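PDB 3CCY: putative TetR-family transcriptional regulator from Bordetella parapertussis 12822, which probably binds regulatory DNA through an N-terminal helix-turn-helix motif and acts as a transcriptional repressor of the TetR family. Local coordinates for residues T114-D117 with A118-E121; R188-Q191 with L192-G196. All coordinates share one frame; numbering follows the deposited sequence. Where two conformers were deposited one is given.

How the contacts relate
Contacts 1 and 2 are both local, each made by one continuous piece of chain in the C-terminal, TetR_C-like part of the protein. Contact 1 lies where helix 87-115 runs out; contact 2 occupies the last turns of helix 182-195, where the second subunit is met. Their centres are 32 Å apart, their nearest atoms about 19 Å, on opposite sides of the chain's centre. Helix 87-115 spans the two: its last residues are part of contact 1, while Lys88, Phe91, Leu92 and Val95 touch contact 2. Neither contact includes the predicted helix-turn-helix (residues 36-55), but contact 1 touches Tyr32 and Leu62, which flank it in sequence.

Contact 1: residues T114-D117 with A118-E121; sequences TCLD and ALPE
Leu116 to Ala118 form a short 3-10 turn, bonded from Cys115 O to Leu119 N, a local contact at the point where helix 87-115 gives way to the loop before helix 122-145. The evidence is two successive backbone bonds, each from an amide to the carbonyl three residues earlier. Ala118 N donates to Cys115 O at 3.1 Å, with an N-H...O angle of 149°. The donor stands above the carbonyl plane of Cys115, 46° out of it, and misses the direction of a lone pair. One residue on, Leu119 N reaches Leu116 O at 3.4 Å, a bond that is weak mainly because of its length. Leu119 then takes up an extended backbone, which ends the turn.

Side chains fill in around these bonds. The methyl CB of Ala118 sits 3.4 Å from Cys115 O, against the same oxygen that its own amide uses. Leu119 is arranged likewise: its CB lies 3.6 Å from Leu116 O. Its CG is anti to the carbonyl carbon (chi1 -71°), and from there CD1 comes within 4.3 Å of Leu116 CD1, a loose meeting of two methyl ends. The Asp117 carboxylate makes no hydrogen bond to the Ala118 amide, which donates to Cys115 O instead.

Two helices flank the turn. Leu116 and Leu119 both touch Leu127 of helix 122-145, whereas Cys115, Ala118 and Leu119 rest on Leu62 of helix 58-81, so Leu119 is shared between them. Arg124, in the first turn of helix 122-145, ties back by a hydrogen bond to Asp117 O and a salt bridge to Glu121, joining the turn to the helix that follows.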
ATOM      1  N   THR A 114      -5.766   3.189  -5.319  1.00 51.32           N
ATOM      2  CA  THR A 114      -5.146   4.513  -5.141  1.00 52.06           C
ATOM      3  C   THR A 114      -6.070   5.729  -5.286  1.00 52.65           C
ATOM      4  O   THR A 114      -5.798   6.782  -4.703  1.00 52.57           O
ATOM      5  CB  THR A 114      -3.911   4.659  -6.102  1.00 52.34           C
ATOM      6  OG1 THR A 114      -2.737   4.140  -5.462  1.00 52.53           O
ATOM      7  CG2 THR A 114      -3.662   6.114  -6.541  1.00 52.97           C
ATOM      8  N   CYS A 115      -7.146   5.593  -6.065  1.00 53.42           N
ATOM      9  CA  CYS A 115      -7.904   6.770  -6.542  1.00 54.09           C
ATOM     10  C   CYS A 115      -9.356   6.881  -6.076  1.00 54.23           C
ATOM     11  O   CYS A 115     -10.055   7.828  -6.440  1.00 53.98           O
ATOM     12  CB  CYS A 115      -7.865   6.835  -8.067  1.00 54.34           C
ATOM     13  SG  CYS A 115      -6.375   7.547  -8.760  1.00 55.91           S
ATOM     14  N   LEU A 116      -9.807   5.913  -5.284  1.00 54.82           N
ATOM     15  CA  LEU A 116     -11.185   5.879  -4.809  1.00 55.82           C
ATOM     16  C   LEU A 116     -11.691   7.193  -4.172  1.00 56.31           C
ATOM     17  O   LEU A 116     -12.868   7.531  -4.311  1.00 56.24           O
ATOM     18  CB  LEU A 116     -11.380   4.688  -3.861  1.00 55.75           C
ATOM     19  CG  LEU A 116     -12.810   4.313  -3.471  1.00 56.20           C
ATOM     20  CD1 LEU A 116     -13.688   4.114  -4.696  1.00 56.73           C
ATOM     21  CD2 LEU A 116     -12.804   3.068  -2.626  1.00 56.38           C
ATOM     22  N   ASP A 117     -10.809   7.937  -3.499  1.00 56.95           N
ATOM     23  CA  ASP A 117     -11.223   9.162  -2.794  1.00 57.68           C
ATOM     24  C   ASP A 117     -11.589  10.317  -3.722  1.00 57.88           C
ATOM     25  O   ASP A 117     -12.354  11.212  -3.340  1.00 58.11           O
ATOM     26  CB  ASP A 117     -10.184   9.608  -1.747  1.00 57.94           C
ATOM     27  CG  ASP A 117      -8.783   9.758  -2.322  1.00 58.76           C
ATOM     28  OD1 ASP A 117      -8.273   8.782  -2.930  1.00 58.67           O
ATOM     29  OD2 ASP A 117      -8.181  10.843  -2.137  1.00 58.39           O
ATOM     30  N   ALA A 118     -11.057  10.290  -4.943  1.00 57.88           N
ATOM     31  CA  ALA A 118     -11.323  11.342  -5.924  1.00 57.77           C
ATOM     32  C   ALA A 118     -12.805  11.438  -6.293  1.00 57.68           C
ATOM     33  O   ALA A 118     -13.244  12.427  -6.875  1.00 57.58           O
ATOM     34  CB  ALA A 118     -10.472  11.129  -7.162  1.00 57.85           C
ATOM     35  N   LEU A 119     -13.567  10.406  -5.938  1.00 57.67           N
ATOM     36  CA  LEU A 119     -15.003  10.348  -6.211  1.00 57.69           C
ATOM     37  C   LEU A 119     -15.834  11.082  -5.140  1.00 58.09           C
ATOM     38  O   LEU A 119     -15.303  11.391  -4.069  1.00 58.10           O
ATOM     39  CB  LEU A 119     -15.446   8.886  -6.342  1.00 57.33           C
ATOM     40  CG  LEU A 119     -14.959   8.182  -7.612  1.00 56.75           C
ATOM     41  CD1 LEU A 119     -15.409   6.742  -7.633  1.00 54.52           C
ATOM     42  CD2 LEU A 119     -15.438   8.924  -8.872  1.00 55.26           C
ATOM     43  N   PRO A 120     -17.122  11.395  -5.444  1.00 58.43           N
ATOM     44  CA  PRO A 120     -18.104  11.906  -4.461  1.00 58.77           C
ATOM     45  C   PRO A 120     -18.324  10.991  -3.236  1.00 58.97           C
ATOM     46  O   PRO A 120     -17.363  10.424  -2.709  1.00 59.24           O
ATOM     47  CB  PRO A 120     -19.398  12.028  -5.283  1.00 58.63           C
ATOM     48  CG  PRO A 120     -18.951  12.159  -6.683  1.00 58.67           C
ATOM     49  CD  PRO A 120     -17.703  11.336  -6.801  1.00 58.40           C
ATOM     50  N   GLU A 121     -19.570  10.859  -2.780  1.00 59.09           N
ATOM     51  CA  GLU A 121     -19.850  10.063  -1.584  1.00 59.13           C
ATOM     52  C   GLU A 121     -20.671   8.813  -1.838  1.00 58.80           C
ATOM     53  O   GLU A 121     -20.337   7.741  -1.335  1.00 58.83           O
ATOM     54  CB  GLU A 121     -20.478  10.910  -0.470  1.00 59.48           C
ATOM     55  CG  GLU A 121     -19.460  11.731   0.321  1.00 60.70           C
ATOM     56  CD  GLU A 121     -18.187  10.950   0.647  1.00 62.15           C
ATOM     57  OE1 GLU A 121     -17.130  11.273   0.058  1.00 62.42           O
ATOM     58  OE2 GLU A 121     -18.248  10.011   1.476  1.00 62.28           O
TER

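Contact 2: residues R188-Q191 with L192-G196; sequences RTVQ and LFLDG
Leu192 lies against Arg188 one turn earlier in helix 182-195, and its side chain can be followed outward over that residue's carbonyl. CB is 3.4 Å from Arg188 O. The first torsion sets CG anti to the leucine's own carbonyl carbon (chi1 -72°) and so beside the same oxygen, with CG 3.3 Å from Arg188 O. At the tip, CD1 lies 3.5 Å from Arg188 O and 3.7 Å from Arg188 CG, where the leucine passes at a slant across the arginine's aliphatic part. The arginine is bent at chi2 (71°), and beyond the bend its NE forms a salt bridge with Asp159 of the second subunit.

On another face of the helix, Val190 and Leu194 lie side by side and point the same way, CG1 of the valine 3.7 Å from CD1 of the leucine. Val190 touches Phe91, Leu92 and Val95 of helix 87-115, while Phe193 meets Phe163 edge-to-face and also meets the ring of Tyr197 of the second subunit.

Backbone bonds from Leu192, Phe193 and Leu194 to the residues four earlier are regular. At the end Gln191 O takes several donors: Asp195 N at 2.9 Å, Gly196 N weakly at 3.3 Å, and a water at 3.1 Å that also donates to Gly196 O. Gly196, with positive phi (95°), then leaves the helix; at its backbone angles a CB would collide with the Asp195 carbonyl oxygen, which calls for glycine.

The chemistry thus divides between apolar packing and charge pairing: Arg188 pairs across the subunit boundary and Asp195 pairs with Lys88 within the chain, while Val190, Phe193 and Leu194 pack against neighbouring helices. This is consistent with the helical dimer interface of TetR-family regulators.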
ATOM      1  N   ARG A 188       4.602 -18.300  -3.621  1.00 31.04           N
ATOM      2  CA  ARG A 188       5.466 -17.795  -2.557  1.00 32.00           C
ATOM      3  C   ARG A 188       4.677 -17.073  -1.455  1.00 31.95           C
ATOM      4  O   ARG A 188       4.891 -17.336  -0.277  1.00 32.61           O
ATOM      5  CB  ARG A 188       6.456 -16.781  -3.121  1.00 31.15           C
ATOM      6  CG  ARG A 188       7.573 -16.356  -2.086  1.00 35.05           C
ATOM      7  CD  ARG A 188       8.498 -17.509  -1.890  1.00 36.90           C
ATOM      8  NE  ARG A 188       9.737 -17.168  -1.186  1.00 40.91           N
ATOM      9  CZ  ARG A 188      10.757 -18.013  -1.076  1.00 39.41           C
ATOM     10  NH1 ARG A 188      10.667 -19.210  -1.642  1.00 39.90           N
ATOM     11  NH2 ARG A 188      11.839 -17.680  -0.409  1.00 35.77           N
ATOM     12  N   THR A 189       3.851 -16.102  -1.845  1.00 30.79           N
ATOM     13  CA  THR A 189       2.954 -15.369  -0.921  1.00 31.96           C
ATOM     14  C   THR A 189       2.106 -16.319  -0.034  1.00 31.48           C
ATOM     15  O   THR A 189       2.038 -16.181   1.195  1.00 30.34           O
ATOM     16  CB  THR A 189       2.034 -14.442  -1.720  1.00 32.08           C
ATOM     17  OG1 THR A 189       2.859 -13.527  -2.457  1.00 31.87           O
ATOM     18  CG2 THR A 189       1.065 -13.666  -0.800  1.00 35.19           C
ATOM     19  N   VAL A 190       1.499 -17.300  -0.657  1.00 30.80           N
ATOM     20  CA  VAL A 190       0.737 -18.302   0.083  1.00 31.31           C
ATOM     21  C   VAL A 190       1.572 -19.206   0.988  1.00 31.52           C
ATOM     22  O   VAL A 190       1.181 -19.442   2.141  1.00 30.69           O
ATOM     23  CB  VAL A 190      -0.110 -19.153  -0.892  1.00 32.51           C
ATOM     24  CG1 VAL A 190      -0.811 -20.310  -0.167  1.00 30.09           C
ATOM     25  CG2 VAL A 190      -1.151 -18.262  -1.565  1.00 30.14           C
ATOM     26  N   GLN A 191       2.693 -19.739   0.480  1.00 30.71           N
ATOM     27  CA  GLN A 191       3.588 -20.553   1.330  1.00 32.57           C
ATOM     28  C   GLN A 191       4.012 -19.731   2.589  1.00 31.15           C
ATOM     29  O   GLN A 191       3.984 -20.231   3.713  1.00 30.42           O
ATOM     30  CB  GLN A 191       4.859 -21.023   0.528  1.00 31.39           C
ATOM     31  CG  GLN A 191       4.550 -22.059  -0.620  1.00 35.85           C
ATOM     32  CD  GLN A 191       5.665 -22.123  -1.734  1.00 38.94           C
ATOM     33  OE1 GLN A 191       6.777 -21.536  -1.591  1.00 44.48           O
ATOM     34  NE2 GLN A 191       5.345 -22.817  -2.859  1.00 44.38           N
ATOM     35  N   LEU A 192       4.445 -18.485   2.375  1.00 29.98           N
ATOM     36  CA  LEU A 192       4.894 -17.624   3.468  0.50 29.81           C
ATOM     37  C   LEU A 192       3.752 -17.368   4.459  1.00 30.09           C
ATOM     38  O   LEU A 192       3.922 -17.574   5.688  1.00 30.34           O
ATOM     39  CB  LEU A 192       5.418 -16.283   2.922  0.50 29.18           C
ATOM     40  CG  LEU A 192       6.761 -16.235   2.174  0.50 28.11           C
ATOM     41  CD1 LEU A 192       6.828 -14.954   1.310  0.50 23.96           C
ATOM     42  CD2 LEU A 192       7.930 -16.235   3.164  0.50 25.50           C
ATOM     43  N   PHE A 193       2.618 -16.896   3.940  1.00 30.03           N
ATOM     44  CA  PHE A 193       1.466 -16.517   4.794  1.00 30.98           C
ATOM     45  C   PHE A 193       0.922 -17.728   5.573  1.00 31.95           C
ATOM     46  O   PHE A 193       0.714 -17.631   6.759  1.00 32.24           O
ATOM     47  CB  PHE A 193       0.314 -15.849   4.007  1.00 31.66           C
ATOM     48  CG  PHE A 193      -0.788 -15.312   4.921  1.00 35.15           C
ATOM     49  CD1 PHE A 193      -0.576 -14.165   5.674  1.00 38.78           C
ATOM     50  CD2 PHE A 193      -1.985 -15.993   5.069  1.00 35.35           C
ATOM     51  CE1 PHE A 193      -1.562 -13.678   6.556  1.00 38.89           C
ATOM     52  CE2 PHE A 193      -2.966 -15.508   5.946  1.00 37.14           C
ATOM     53  CZ  PHE A 193      -2.736 -14.357   6.681  1.00 35.49           C
ATOM     54  N   LEU A 194       0.712 -18.863   4.898  1.00 30.48           N
ATOM     55  CA  LEU A 194       0.140 -20.053   5.545  1.00 30.61           C
ATOM     56  C   LEU A 194       1.116 -20.835   6.426  1.00 29.03           C
ATOM     57  O   LEU A 194       0.759 -21.292   7.507  1.00 28.61           O
ATOM     58  CB  LEU A 194      -0.467 -21.014   4.496  1.00 30.26           C
ATOM     59  CG  LEU A 194      -1.686 -20.459   3.738  1.00 32.28           C
ATOM     60  CD1 LEU A 194      -2.320 -21.592   2.948  1.00 31.90           C
ATOM     61  CD2 LEU A 194      -2.740 -19.783   4.641  1.00 34.52           C
ATOM     62  N   ASP A 195       2.339 -21.009   5.949  1.00 29.46           N
ATOM     63  CA  ASP A 195       3.277 -21.908   6.627  1.00 31.22           C
ATOM     64  C   ASP A 195       4.483 -21.212   7.263  1.00 29.88           C
ATOM     65  O   ASP A 195       5.193 -21.809   8.105  1.00 27.98           O
ATOM     66  CB  ASP A 195       3.678 -23.049   5.673  1.00 33.18           C
ATOM     67  CG  ASP A 195       2.489 -23.991   5.377  1.00 38.75           C
ATOM     68  OD1 ASP A 195       2.024 -24.678   6.319  1.00 48.90           O
ATOM     69  OD2 ASP A 195       1.991 -24.024   4.239  1.00 47.47           O
ATOM     70  N   GLY A 196       4.701 -19.941   6.913  1.00 28.14           N
ATOM     71  CA  GLY A 196       5.706 -19.161   7.638  1.00 27.49           C
ATOM     72  C   GLY A 196       7.073 -19.127   7.008  1.00 27.69           C
ATOM     73  O   GLY A 196       7.555 -20.120   6.486  1.00 26.87           O
TER
HETATM   74  O   HOH W   1       6.628 -21.689   4.304  1.00 27.92           O